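Long-range contacts in hydrogenase maturation factor (Thermoanaerobacter tengcongensis, PDB 3VTH), which carbamoylates the protein HypE in the maturation of [NiFe]-hydrogenases, probably moving the carbamoyl group of carbamoyl phosphate, at the cost of ATP, to a C-terminal cysteine: residues Q21-R26 against I149-R153; P106-D110 against G140-I146; K216-K221 against A352-N358; G503-D507 against V677-T681; R532-L536 against S595-F600. All blocks are in the same frame, centred on the assembly; numbering follows the deposited sequence.

In the fold
From the N terminus, contact 1 closes a loop of 122 residues, bringing the acylphosphatase-like phosphate loop against the loop segment 149-153, between helices 115-121 and 165-171. Contact 2 is nested inside that loop and brackets the first zinc finger; the two touch, since G22 O probably accepts from R142 NE and Y151 packs on I146. Contact 3 follows in series, pairing two parallel strands of the YrdC-like domain. On the opposite side of the chain's centre from the first three, contact 4 joins strand 501-507 to helix 666-692 in the Kae1-like domain, and contact 5 is nested within it. Their centres lie about 8 Å apart, with D507 O probably bonded to G598 N.

Contact 1: Q21-R26 against I149-R153; sequences QGVGFR and IPYDR. With PO4 (phosphate ion), chain E.
R26 and Q21 of the acylphosphatase-like phosphate loop, which leads into helix 25-35, hold the irregular segment I149-R153, while Y151 lies against G22. Charge pairing comes first: R26 NH1 meets D152 OD1 at 2.7 Å, in the guanidinium plane and on the syn side of the carboxylate, whose OD2 bonds to S98. The same guanidinium gives NE to phosphate O4 (2.8 Å) and NH2 to phosphate O3 (2.8 Å), so D152 is a second-shell residue steadying R26, a predicted active-site residue along with N44. Backbone N-H groups of G22 to R26 complete the phosphate cradle; positive phi at G22 and G24 suits glycine. A CH-pi contact places G22 CA over one face of the Y151 ring, 3.6 Å from its centroid, where a side chain would be tight. Finally, Q21, tethered through NE2 to G48, offers OE1 to Y151 N at 2.9 Å; the bond is almost straight (177°), its donor lying above the amide carbonyl plane.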
# COMPACT_ATOMS: atom_id res chain seq x y z
N GLN A 21 15.55 -4.98 -14.78
CA GLN A 21 16.55 -5.92 -14.24
C GLN A 21 15.82 -6.89 -13.32
O GLN A 21 14.80 -6.53 -12.72
CB GLN A 21 17.64 -5.20 -13.44
CG GLN A 21 18.42 -4.15 -14.24
CD GLN A 21 19.52 -3.51 -13.44
OE1 GLN A 21 19.64 -3.73 -12.23
NE2 GLN A 21 20.34 -2.71 -14.12
N GLY A 22 16.33 -8.12 -13.23
CA GLY A 22 15.67 -9.18 -12.48
C GLY A 22 14.40 -9.69 -13.11
O GLY A 22 13.51 -10.23 -12.42
N VAL A 23 14.29 -9.53 -14.43
CA VAL A 23 13.08 -9.89 -15.15
C VAL A 23 13.42 -10.87 -16.27
O VAL A 23 12.58 -11.22 -17.09
CB VAL A 23 12.32 -8.63 -15.70
CG1 VAL A 23 12.01 -7.65 -14.56
CG2 VAL A 23 13.14 -7.89 -16.79
N GLY A 24 14.67 -11.33 -16.30
CA GLY A 24 15.14 -12.17 -17.41
C GLY A 24 15.30 -11.41 -18.71
O GLY A 24 15.18 -11.98 -19.80
N PHE A 25 15.62 -10.12 -18.61
CA PHE A 25 15.87 -9.32 -19.81
C PHE A 25 17.16 -9.72 -20.54
O PHE A 25 17.20 -9.71 -21.77
CB PHE A 25 15.86 -7.83 -19.48
CG PHE A 25 14.99 -7.01 -20.39
CD1 PHE A 25 14.12 -6.05 -19.86
CD2 PHE A 25 15.03 -7.18 -21.78
CE1 PHE A 25 13.31 -5.26 -20.69
CE2 PHE A 25 14.23 -6.40 -22.63
CZ PHE A 25 13.37 -5.44 -22.09
N ARG A 26 18.21 -10.06 -19.81
CA ARG A 26 19.46 -10.50 -20.44
C ARG A 26 19.28 -11.78 -21.25
O ARG A 26 19.60 -11.78 -22.43
CB ARG A 26 20.62 -10.56 -19.44
CG ARG A 26 21.11 -9.15 -19.02
CD ARG A 26 22.06 -9.20 -17.85
NE ARG A 26 21.36 -9.56 -16.60
CZ ARG A 26 21.97 -9.72 -15.42
NH1 ARG A 26 23.29 -9.54 -15.30
NH2 ARG A 26 21.24 -10.03 -14.34
N ILE A 149 22.39 -2.67 -6.65
CA ILE A 149 22.25 -2.85 -8.09
C ILE A 149 23.61 -2.55 -8.69
O ILE A 149 24.46 -2.02 -7.98
CB ILE A 149 21.14 -1.93 -8.69
CG1 ILE A 149 21.41 -0.43 -8.42
CG2 ILE A 149 19.80 -2.33 -8.14
CD1 ILE A 149 22.42 0.22 -9.38
N PRO A 150 23.86 -2.91 -9.98
CA PRO A 150 23.02 -3.62 -10.94
C PRO A 150 22.65 -5.00 -10.41
O PRO A 150 23.49 -5.67 -9.78
CB PRO A 150 23.91 -3.76 -12.17
CG PRO A 150 24.92 -2.70 -12.06
CD PRO A 150 25.14 -2.49 -10.58
N TYR A 151 21.41 -5.40 -10.66
CA TYR A 151 20.91 -6.70 -10.19
C TYR A 151 21.77 -7.84 -10.74
O TYR A 151 22.02 -7.92 -11.94
CB TYR A 151 19.44 -6.88 -10.60
CG TYR A 151 18.85 -8.24 -10.31
CD1 TYR A 151 18.78 -9.22 -11.30
CD2 TYR A 151 18.35 -8.55 -9.04
CE1 TYR A 151 18.23 -10.48 -11.05
CE2 TYR A 151 17.78 -9.80 -8.77
CZ TYR A 151 17.72 -10.75 -9.78
OH TYR A 151 17.16 -11.98 -9.54
N ASP A 152 22.25 -8.68 -9.83
CA ASP A 152 22.97 -9.91 -10.14
C ASP A 152 22.90 -10.76 -8.88
O ASP A 152 22.72 -10.23 -7.80
CB ASP A 152 24.45 -9.62 -10.43
CG ASP A 152 24.71 -9.30 -11.89
OD1 ASP A 152 24.20 -10.03 -12.78
OD2 ASP A 152 25.43 -8.32 -12.15
N ARG A 153 23.07 -12.07 -9.02
CA ARG A 153 23.03 -12.98 -7.87
C ARG A 153 23.95 -12.53 -6.72
O ARG A 153 23.57 -12.61 -5.55
CB ARG A 153 23.43 -14.41 -8.30
CG ARG A 153 23.09 -15.52 -7.27
CD ARG A 153 23.76 -16.81 -7.75
NE ARG A 153 23.45 -17.99 -6.96
CZ ARG A 153 22.47 -18.86 -7.25
NH1 ARG A 153 21.65 -18.64 -8.28
NH2 ARG A 153 22.30 -19.93 -6.49
P PO4 E . 17.82 -9.88 -15.69
O1 PO4 E . 17.11 -11.00 -14.98
O2 PO4 E . 16.82 -8.96 -16.34
O3 PO4 E . 18.60 -9.09 -14.68
O4 PO4 E . 18.74 -10.45 -16.76

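Contact 2: P106-D110 against G140-I146; sequences PVSPD and GPRFSII
D110 reaches across to the turn R142-S144, where its carboxylate oxygen OD1 gathers three hydrogen bonds. S144 N approaches it at 3.0 Å on the syn lone pair, while S144 OG (2.6 Å from D110 OD1) and R142 N (2.8 Å from D110 OD1) arrive from opposite sides of the carboxylate plane, both well out of it. An acceptor with a compact, charged end suits this place, because it satisfies two backbone N-H groups and a hydroxyl in a buried turn at once. With an alanine here, R142 N, S144 N and S144 OG would probably lose their shared acceptor, and the short 3-10 turn would be less firmly fixed. V107 contributes the apolar half: its CG1, anti to the backbone N (chi1 166°), meets I146 CD1 tip to tip at 3.8 Å and lies near the edge of the F143 ring. F143 is also held by its backbone, N donating to S108 O at 3.2 Å nearly along the C=O axis. The second segment follows directly on the zinc ligand C139, and R142 ties it back: its guanidinium bonds to C136 O and C139 O as well as to G22 O. The first segment, in the loop between strand 93-95 and helix 115-121, thus pairs with loop 140-146, and V107 and F143 together rest on L449 of helix 433-449.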
# COMPACT_ATOMS: atom_id res chain seq x y z
N PRO A 106 15.27 1.59 -11.22
CA PRO A 106 14.21 1.02 -10.38
C PRO A 106 14.49 -0.47 -10.04
O PRO A 106 15.25 -1.14 -10.75
CB PRO A 106 12.98 1.13 -11.28
CG PRO A 106 13.26 2.35 -12.12
CD PRO A 106 14.74 2.28 -12.41
N VAL A 107 13.86 -0.94 -8.96
CA VAL A 107 13.98 -2.32 -8.48
C VAL A 107 12.60 -2.98 -8.54
O VAL A 107 11.59 -2.37 -8.15
CB VAL A 107 14.58 -2.36 -7.05
CG1 VAL A 107 14.40 -3.73 -6.37
CG2 VAL A 107 16.09 -2.00 -7.09
N SER A 108 12.56 -4.21 -9.05
CA SER A 108 11.32 -4.97 -9.14
C SER A 108 10.71 -5.26 -7.76
O SER A 108 11.44 -5.60 -6.83
CB SER A 108 11.54 -6.30 -9.87
OG SER A 108 10.30 -7.03 -9.95
N PRO A 109 9.38 -5.14 -7.63
CA PRO A 109 8.77 -5.73 -6.43
C PRO A 109 8.92 -7.26 -6.39
O PRO A 109 9.22 -7.90 -7.42
CB PRO A 109 7.29 -5.34 -6.54
CG PRO A 109 7.29 -4.12 -7.44
CD PRO A 109 8.41 -4.38 -8.43
N ASP A 110 8.75 -7.82 -5.20
CA ASP A 110 8.61 -9.27 -5.00
C ASP A 110 7.37 -9.80 -5.70
O ASP A 110 6.30 -9.17 -5.66
CB ASP A 110 8.50 -9.54 -3.50
CG ASP A 110 9.65 -8.94 -2.74
OD1 ASP A 110 10.77 -9.49 -2.84
OD2 ASP A 110 9.45 -7.87 -2.10
N GLY A 140 9.11 -14.78 -7.90
CA GLY A 140 9.94 -14.92 -6.69
C GLY A 140 10.32 -13.59 -6.05
O GLY A 140 9.92 -12.52 -6.53
N PRO A 141 11.08 -13.65 -4.95
CA PRO A 141 11.52 -12.44 -4.28
C PRO A 141 12.45 -11.62 -5.16
O PRO A 141 13.19 -12.19 -5.98
CB PRO A 141 12.30 -12.97 -3.07
CG PRO A 141 12.63 -14.35 -3.38
CD PRO A 141 11.54 -14.86 -4.26
N ARG A 142 12.35 -10.31 -5.03
CA ARG A 142 13.24 -9.39 -5.71
C ARG A 142 13.67 -8.37 -4.66
O ARG A 142 14.65 -8.60 -3.96
CB ARG A 142 12.56 -8.73 -6.93
CG ARG A 142 12.26 -9.69 -8.12
CD ARG A 142 13.54 -10.33 -8.71
NE ARG A 142 13.20 -11.10 -9.91
CZ ARG A 142 12.83 -12.38 -9.92
NH1 ARG A 142 12.75 -13.07 -8.78
NH2 ARG A 142 12.53 -12.98 -11.07
N PHE A 143 12.92 -7.28 -4.53
CA PHE A 143 13.21 -6.25 -3.52
C PHE A 143 13.67 -6.82 -2.17
O PHE A 143 14.73 -6.43 -1.65
CB PHE A 143 11.99 -5.35 -3.30
CG PHE A 143 12.18 -4.34 -2.21
CD1 PHE A 143 11.38 -4.37 -1.08
CD2 PHE A 143 13.19 -3.39 -2.30
CE1 PHE A 143 11.57 -3.43 -0.05
CE2 PHE A 143 13.39 -2.44 -1.27
CZ PHE A 143 12.58 -2.46 -0.15
N SER A 144 12.89 -7.76 -1.62
CA SER A 144 13.19 -8.30 -0.30
C SER A 144 14.61 -8.87 -0.15
O SER A 144 15.14 -8.86 0.95
CB SER A 144 12.18 -9.38 0.11
OG SER A 144 12.17 -10.43 -0.86
N ILE A 145 15.20 -9.37 -1.24
CA ILE A 145 16.54 -9.98 -1.14
C ILE A 145 17.65 -9.22 -1.87
O ILE A 145 18.78 -9.70 -1.92
CB ILE A 145 16.52 -11.46 -1.59
CG1 ILE A 145 16.18 -11.57 -3.08
CG2 ILE A 145 15.53 -12.29 -0.68
CD1 ILE A 145 16.44 -12.96 -3.64
N ILE A 146 17.34 -8.04 -2.38
CA ILE A 146 18.32 -7.25 -3.17
C ILE A 146 19.08 -6.29 -2.25
O ILE A 146 18.47 -5.49 -1.53
CB ILE A 146 17.62 -6.52 -4.36
CG1 ILE A 146 17.25 -7.53 -5.46
CG2 ILE A 146 18.52 -5.40 -4.97
CD1 ILE A 146 16.20 -7.02 -6.48

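Contact 3: K216-K221 against A352-N358; sequences KIVAIK and ADVFLLN
A352, just ahead of the parallel pairing of strands 218-221 and 354-358 in the YrdC-like (telomere recombination) domain, sets its CB 3.6 Å from A219 CB, small groups suited to close approach. D353 follows, its OD2 taking the I217 N-H on the anti lone pair in a nearly straight bond (2.9 Å, 176°), while OD1 pairs with R244. From V354 the strand runs almost parallel to 218-221, 7° apart; V354 CG2 and V218 CG1 lie side by side at 3.5 Å, branched residues at home in a sheet. F355 turns to the other face, where its CD1 is 3.5 Å from A219 CB and A352 CB sits over one ring face. L356 bonds twice to the same strand, its N to A219 O and its O to K221 N. At N358, whose OD1 accepts from R360 N, K221, extended beyond CG, crosses the amide roughly at right angles, and a water bridges N358 ND2 and K221 O. K221 NZ ends 3.0 Å from N358 O, above the carbonyl plane.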
# COMPACT_ATOMS: atom_id res chain seq x y z
N LYS A 216 -2.87 -24.54 16.94
CA LYS A 216 -1.73 -23.78 17.41
C LYS A 216 -1.37 -22.60 16.48
O LYS A 216 -1.89 -22.50 15.36
CB LYS A 216 -0.51 -24.70 17.60
CG LYS A 216 -0.68 -25.69 18.77
CD LYS A 216 0.52 -26.62 18.88
CE LYS A 216 0.20 -27.84 19.74
NZ LYS A 216 -0.12 -27.45 21.14
N ILE A 217 -0.52 -21.71 16.98
CA ILE A 217 -0.06 -20.55 16.24
C ILE A 217 1.31 -20.88 15.64
O ILE A 217 2.22 -21.28 16.37
CB ILE A 217 0.06 -19.29 17.13
CG1 ILE A 217 -1.32 -18.83 17.61
CG2 ILE A 217 0.73 -18.16 16.35
CD1 ILE A 217 -1.32 -18.14 18.94
N VAL A 218 1.42 -20.73 14.33
CA VAL A 218 2.69 -20.95 13.65
C VAL A 218 3.28 -19.63 13.16
O VAL A 218 2.57 -18.80 12.58
CB VAL A 218 2.53 -21.98 12.48
CG1 VAL A 218 1.90 -23.28 12.98
CG2 VAL A 218 1.66 -21.42 11.38
N ALA A 219 4.57 -19.41 13.43
CA ALA A 219 5.27 -18.27 12.86
C ALA A 219 6.01 -18.75 11.63
O ALA A 219 6.86 -19.65 11.70
CB ALA A 219 6.24 -17.65 13.88
N ILE A 220 5.66 -18.16 10.48
CA ILE A 220 6.14 -18.64 9.20
C ILE A 220 7.02 -17.57 8.58
O ILE A 220 6.57 -16.44 8.39
CB ILE A 220 4.96 -18.94 8.24
CG1 ILE A 220 4.08 -20.06 8.82
CG2 ILE A 220 5.45 -19.31 6.86
CD1 ILE A 220 2.78 -20.30 8.04
N LYS A 221 8.27 -17.92 8.26
CA LYS A 221 9.13 -16.97 7.54
C LYS A 221 8.70 -16.95 6.07
O LYS A 221 8.77 -17.96 5.38
CB LYS A 221 10.61 -17.32 7.67
CG LYS A 221 11.54 -16.25 7.07
CD LYS A 221 13.00 -16.57 7.34
CE LYS A 221 13.94 -15.68 6.51
NZ LYS A 221 15.36 -15.98 6.85
N ALA A 352 3.99 -17.32 19.18
CA ALA A 352 3.94 -18.51 18.35
C ALA A 352 4.23 -19.77 19.16
O ALA A 352 5.02 -19.75 20.10
CB ALA A 352 4.93 -18.38 17.19
N ASP A 353 3.58 -20.86 18.77
CA ASP A 353 3.86 -22.17 19.35
C ASP A 353 5.01 -22.90 18.63
O ASP A 353 5.82 -23.58 19.27
CB ASP A 353 2.59 -23.02 19.35
CG ASP A 353 1.50 -22.40 20.20
OD1 ASP A 353 1.69 -22.36 21.43
OD2 ASP A 353 0.47 -21.94 19.66
N VAL A 354 5.06 -22.76 17.31
CA VAL A 354 6.12 -23.39 16.50
C VAL A 354 6.53 -22.45 15.37
O VAL A 354 5.80 -21.51 15.05
CB VAL A 354 5.67 -24.76 15.91
CG1 VAL A 354 5.22 -25.74 17.03
CG2 VAL A 354 4.55 -24.56 14.90
N PHE A 355 7.70 -22.70 14.78
CA PHE A 355 8.27 -21.79 13.79
C PHE A 355 8.67 -22.54 12.53
O PHE A 355 9.23 -23.64 12.61
CB PHE A 355 9.52 -21.10 14.35
CG PHE A 355 9.25 -20.18 15.50
CD1 PHE A 355 9.25 -18.79 15.32
CD2 PHE A 355 9.02 -20.69 16.79
CE1 PHE A 355 9.00 -17.92 16.40
CE2 PHE A 355 8.78 -19.85 17.86
CZ PHE A 355 8.77 -18.46 17.67
N LEU A 356 8.39 -21.93 11.37
CA LEU A 356 8.95 -22.39 10.11
C LEU A 356 9.95 -21.35 9.62
O LEU A 356 9.58 -20.32 9.02
CB LEU A 356 7.87 -22.65 9.05
CG LEU A 356 8.39 -23.31 7.76
CD1 LEU A 356 8.82 -24.76 8.00
CD2 LEU A 356 7.35 -23.23 6.62
N LEU A 357 11.22 -21.63 9.91
CA LEU A 357 12.34 -20.78 9.55
C LEU A 357 12.89 -21.13 8.15
O LEU A 357 12.51 -22.15 7.58
CB LEU A 357 13.45 -21.03 10.57
CG LEU A 357 13.62 -20.27 11.89
CD1 LEU A 357 12.36 -19.61 12.46
CD2 LEU A 357 14.31 -21.15 12.90
N ASN A 358 13.77 -20.28 7.61
CA ASN A 358 14.62 -20.67 6.50
C ASN A 358 15.92 -19.88 6.53
O ASN A 358 16.04 -18.89 7.26
CB ASN A 358 13.88 -20.54 5.14
CG ASN A 358 13.68 -19.10 4.72
OD1 ASN A 358 14.64 -18.35 4.52
ND2 ASN A 358 12.41 -18.72 4.53
O HOH W 1 9.97 -20.38 5.53

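Contact 4: G503-D507 against V677-T681; sequences GIAYD and VVNFT. With FE (Fe (III) ion), chain I; AP2 (phosphomethylphosphonic acid adenosyl ester), chain H.
Beside the iron site, strand 501-507 sends Y506 and I504 toward helix 666-692, which runs roughly antiparallel to it. The hydroxyl of Y506 donates to T681 OG1 at 2.7 Å, T681 lying at the ring edge near its plane. T681 OG1 sits beside its own backbone N (chi1 -54°), from where it donates in turn to V677 O, 2.7 Å away and one helical turn back, so a buried relay of two hydrogen bonds satisfies the tyrosine. Its methyl CG2 meets I504 CD1 at 3.5 Å; threonine thus serves both a polar and an apolar neighbour. A valine in its place would probably leave the Y506 hydroxyl without its acceptor and the ring freer to shift. This helix-on-sheet layer belongs to the Kae1-like domain of the actin-ATPase clan. V677 CG1 touches Y506 CE2 at 3.9 Å, and the edge of the F680 ring comes up to Y506 OH. I504 CG2 sits over the centre of one face of the Y506 ring. Next along the strand, D507 OD2 binds the iron at 2.1 Å; H483, H487 and D734 are its other protein ligands, while nucleotide O2A and O2B are also ligands of the metal.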
# COMPACT_ATOMS: atom_id res chain seq x y z
N GLY A 503 -10.55 20.37 -4.42
CA GLY A 503 -9.96 19.29 -3.63
C GLY A 503 -10.87 19.03 -2.44
O GLY A 503 -11.11 19.92 -1.63
N ILE A 504 -11.39 17.81 -2.35
CA ILE A 504 -12.24 17.41 -1.23
C ILE A 504 -11.40 16.46 -0.36
O ILE A 504 -11.12 15.34 -0.74
CB ILE A 504 -13.54 16.75 -1.74
CG1 ILE A 504 -14.30 17.79 -2.61
CG2 ILE A 504 -14.38 16.23 -0.57
CD1 ILE A 504 -15.47 17.29 -3.37
N ALA A 505 -10.96 16.97 0.79
CA ALA A 505 -10.04 16.25 1.64
C ALA A 505 -10.76 15.90 2.94
O ALA A 505 -10.96 16.76 3.81
CB ALA A 505 -8.81 17.08 1.90
N TYR A 506 -11.19 14.65 3.05
CA TYR A 506 -11.97 14.22 4.22
C TYR A 506 -11.15 13.18 4.96
O TYR A 506 -10.74 12.19 4.37
CB TYR A 506 -13.34 13.63 3.80
CG TYR A 506 -14.38 14.63 3.31
CD1 TYR A 506 -14.16 16.02 3.38
CD2 TYR A 506 -15.62 14.19 2.84
CE1 TYR A 506 -15.13 16.94 2.99
CE2 TYR A 506 -16.61 15.09 2.43
CZ TYR A 506 -16.35 16.47 2.51
OH TYR A 506 -17.31 17.36 2.10
N ASP A 507 -10.87 13.42 6.23
CA ASP A 507 -10.14 12.45 7.06
C ASP A 507 -10.40 12.67 8.55
O ASP A 507 -11.34 13.38 8.90
CB ASP A 507 -8.63 12.37 6.72
CG ASP A 507 -7.84 13.65 7.06
OD1 ASP A 507 -8.35 14.59 7.72
OD2 ASP A 507 -6.66 13.71 6.64
N VAL A 677 -23.77 13.42 3.62
CA VAL A 677 -22.39 13.85 3.33
C VAL A 677 -22.19 13.94 1.81
O VAL A 677 -21.74 14.97 1.31
CB VAL A 677 -21.36 12.90 3.96
CG1 VAL A 677 -19.92 13.25 3.51
CG2 VAL A 677 -21.50 12.92 5.49
N VAL A 678 -22.59 12.90 1.09
CA VAL A 678 -22.54 12.95 -0.37
C VAL A 678 -23.24 14.19 -0.91
O VAL A 678 -22.66 14.93 -1.72
CB VAL A 678 -23.09 11.64 -1.03
CG1 VAL A 678 -23.26 11.78 -2.56
CG2 VAL A 678 -22.16 10.47 -0.69
N ASN A 679 -24.47 14.43 -0.45
CA ASN A 679 -25.28 15.51 -0.98
C ASN A 679 -24.70 16.89 -0.72
O ASN A 679 -24.59 17.69 -1.65
CB ASN A 679 -26.74 15.40 -0.50
CG ASN A 679 -27.46 14.22 -1.15
OD1 ASN A 679 -26.96 13.63 -2.10
ND2 ASN A 679 -28.63 13.87 -0.63
N PHE A 680 -24.28 17.17 0.52
CA PHE A 680 -23.71 18.49 0.80
C PHE A 680 -22.36 18.73 0.11
O PHE A 680 -22.06 19.85 -0.31
CB PHE A 680 -23.77 18.92 2.29
CG PHE A 680 -22.80 18.22 3.24
CD1 PHE A 680 -21.42 18.28 3.05
CD2 PHE A 680 -23.28 17.60 4.39
CE1 PHE A 680 -20.54 17.67 3.95
CE2 PHE A 680 -22.39 17.00 5.31
CZ PHE A 680 -21.02 17.03 5.08
N THR A 681 -21.58 17.66 -0.06
CA THR A 681 -20.29 17.74 -0.73
C THR A 681 -20.50 18.08 -2.20
O THR A 681 -19.83 18.95 -2.76
CB THR A 681 -19.49 16.43 -0.56
OG1 THR A 681 -19.39 16.10 0.82
CG2 THR A 681 -18.09 16.56 -1.14
FE FE I . -5.00 12.41 6.55
PB AP2 H . -5.48 11.43 9.62
O1B AP2 H . -6.94 11.42 9.97
O2B AP2 H . -5.06 12.34 8.51
O3B AP2 H . -4.60 11.49 10.85
C3A AP2 H . -5.22 9.75 8.99
PA AP2 H . -6.06 9.38 7.42
O1A AP2 H . -5.44 8.03 7.08
O2A AP2 H . -6.07 10.48 6.39
O5' AP2 H . -7.62 9.18 7.83
C5' AP2 H . -7.95 8.03 8.61
C4' AP2 H . -9.34 8.30 9.14
O4' AP2 H . -10.29 8.17 8.09
C3' AP2 H . -9.77 7.30 10.19
O3' AP2 H . -9.18 7.61 11.46
C2' AP2 H . -11.27 7.48 10.14
O2' AP2 H . -11.58 8.62 10.94
C1' AP2 H . -11.54 7.75 8.65
N9 AP2 H . -12.05 6.48 8.06
C8 AP2 H . -11.38 5.30 7.93
N7 AP2 H . -12.18 4.34 7.39
C5 AP2 H . -13.38 4.89 7.16
C6 AP2 H . -14.68 4.44 6.61
N6 AP2 H . -14.86 3.16 6.17
N1 AP2 H . -15.70 5.34 6.57
C2 AP2 H . -15.55 6.62 6.98
N3 AP2 H . -14.40 7.10 7.50
C4 AP2 H . -13.30 6.29 7.61

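Contact 5: R532-L536 against S595-F600; sequences RIAHL and SSMGRF
L536 of strand 530-542 and S595, just before helix 597-607, form a buried contact between a strand and the N-terminal end of a helix in the Kae1-like domain. L536 N donates to S595 OG at 3.1 Å, with an N-H angle of 145°. The serine hydroxyl, anti to its backbone N (chi1 163°), is also hydrogen-bonded to E521 on strand 517-525; a short side chain with one oxygen suits a place where it links to two strands. Further out, L536 CD1 crosses to F600 CD2 at 3.7 Å, the two side chains roughly at a right angle, and M597 CE lies 4.3 Å from the same CD1, an apolar patch that fits a branched leucine. F600 in turn meets F673 edge-to-face, and M597 leans on V677 and F680 of helix 666-692. The helix itself starts with a cap: S596 is the N-cap residue, its OG accepting from R599 N at 3.0 Å while bonding to G508 O. Beyond it, G598 and R599 touch the nucleotide. On the strand, I533 and A534 both face I522, a classic beta bulge. R532, salt-bridged through NE to E521, spreads its guanidinium over the H535 ring, with H535 CD2 over its centre, and lets S595 CB approach R532 NH2 at 4.1 Å from its edge. H535 ND1 is fixed by donating to L536 O at 2.8 Å, from above that carbonyl plane.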
# COMPACT_ATOMS: atom_id res chain seq x y z
N ARG A 532 -8.62 27.54 1.19
CA ARG A 532 -9.65 26.81 1.92
C ARG A 532 -10.99 27.46 1.62
O ARG A 532 -11.19 28.64 1.91
CB ARG A 532 -9.37 26.89 3.41
CG ARG A 532 -10.20 25.92 4.23
CD ARG A 532 -10.13 26.34 5.70
NE ARG A 532 -10.56 25.26 6.58
CZ ARG A 532 -10.69 25.41 7.89
NH1 ARG A 532 -10.44 26.59 8.46
NH2 ARG A 532 -11.07 24.37 8.62
N ILE A 533 -11.92 26.69 1.07
CA ILE A 533 -13.19 27.26 0.60
C ILE A 533 -14.33 26.92 1.54
O ILE A 533 -15.23 27.73 1.75
CB ILE A 533 -13.53 26.77 -0.83
CG1 ILE A 533 -12.37 27.04 -1.79
CG2 ILE A 533 -14.84 27.41 -1.34
CD1 ILE A 533 -12.06 28.53 -1.99
N ALA A 534 -14.30 25.71 2.10
CA ALA A 534 -15.42 25.22 2.92
C ALA A 534 -14.91 24.22 3.96
O ALA A 534 -13.90 23.57 3.76
CB ALA A 534 -16.52 24.57 2.04
N HIS A 535 -15.62 24.14 5.08
CA HIS A 535 -15.29 23.19 6.14
C HIS A 535 -16.50 22.98 7.04
O HIS A 535 -17.52 23.62 6.86
CB HIS A 535 -14.08 23.69 6.95
CG HIS A 535 -14.30 24.98 7.68
ND1 HIS A 535 -14.74 25.02 8.99
CD2 HIS A 535 -14.10 26.27 7.31
CE1 HIS A 535 -14.82 26.28 9.38
NE2 HIS A 535 -14.43 27.06 8.39
N LEU A 536 -16.39 22.06 7.99
CA LEU A 536 -17.44 21.85 8.99
C LEU A 536 -17.28 22.83 10.15
O LEU A 536 -16.15 23.19 10.49
CB LEU A 536 -17.42 20.41 9.51
CG LEU A 536 -17.84 19.32 8.52
CD1 LEU A 536 -17.80 17.92 9.19
CD2 LEU A 536 -19.24 19.59 7.94
N SER A 595 -12.64 20.34 12.64
CA SER A 595 -13.49 20.21 11.45
C SER A 595 -13.02 18.89 10.87
O SER A 595 -11.92 18.81 10.33
CB SER A 595 -13.23 21.35 10.45
OG SER A 595 -13.72 21.05 9.15
N SER A 596 -13.80 17.83 11.03
CA SER A 596 -13.26 16.50 10.74
C SER A 596 -14.36 15.53 10.35
O SER A 596 -15.30 15.32 11.10
CB SER A 596 -12.52 15.96 11.96
OG SER A 596 -12.27 14.56 11.85
N MET A 597 -14.22 14.92 9.17
CA MET A 597 -15.17 13.89 8.73
C MET A 597 -15.06 12.64 9.59
O MET A 597 -16.06 11.99 9.91
CB MET A 597 -14.98 13.58 7.23
CG MET A 597 -16.10 12.68 6.62
SD MET A 597 -17.78 13.33 6.87
CE MET A 597 -17.67 14.94 6.06
N GLY A 598 -13.84 12.30 10.00
CA GLY A 598 -13.63 11.16 10.90
C GLY A 598 -14.35 11.30 12.24
O GLY A 598 -15.01 10.36 12.71
N ARG A 599 -14.22 12.47 12.87
CA ARG A 599 -14.89 12.71 14.14
C ARG A 599 -16.40 12.79 13.96
O ARG A 599 -17.16 12.37 14.84
CB ARG A 599 -14.36 13.98 14.84
CG ARG A 599 -12.84 14.00 15.19
CD ARG A 599 -12.37 12.93 16.21
NE ARG A 599 -12.43 11.58 15.63
CZ ARG A 599 -11.47 11.02 14.89
NH1 ARG A 599 -10.33 11.67 14.63
NH2 ARG A 599 -11.65 9.81 14.40
N PHE A 600 -16.84 13.36 12.83
CA PHE A 600 -18.28 13.38 12.49
C PHE A 600 -18.83 11.95 12.49
O PHE A 600 -19.84 11.65 13.16
CB PHE A 600 -18.51 14.09 11.14
CG PHE A 600 -19.94 14.57 10.89
CD1 PHE A 600 -20.97 14.37 11.81
CD2 PHE A 600 -20.25 15.18 9.66
CE1 PHE A 600 -22.28 14.82 11.55
CE2 PHE A 600 -21.56 15.62 9.39
CZ PHE A 600 -22.58 15.43 10.33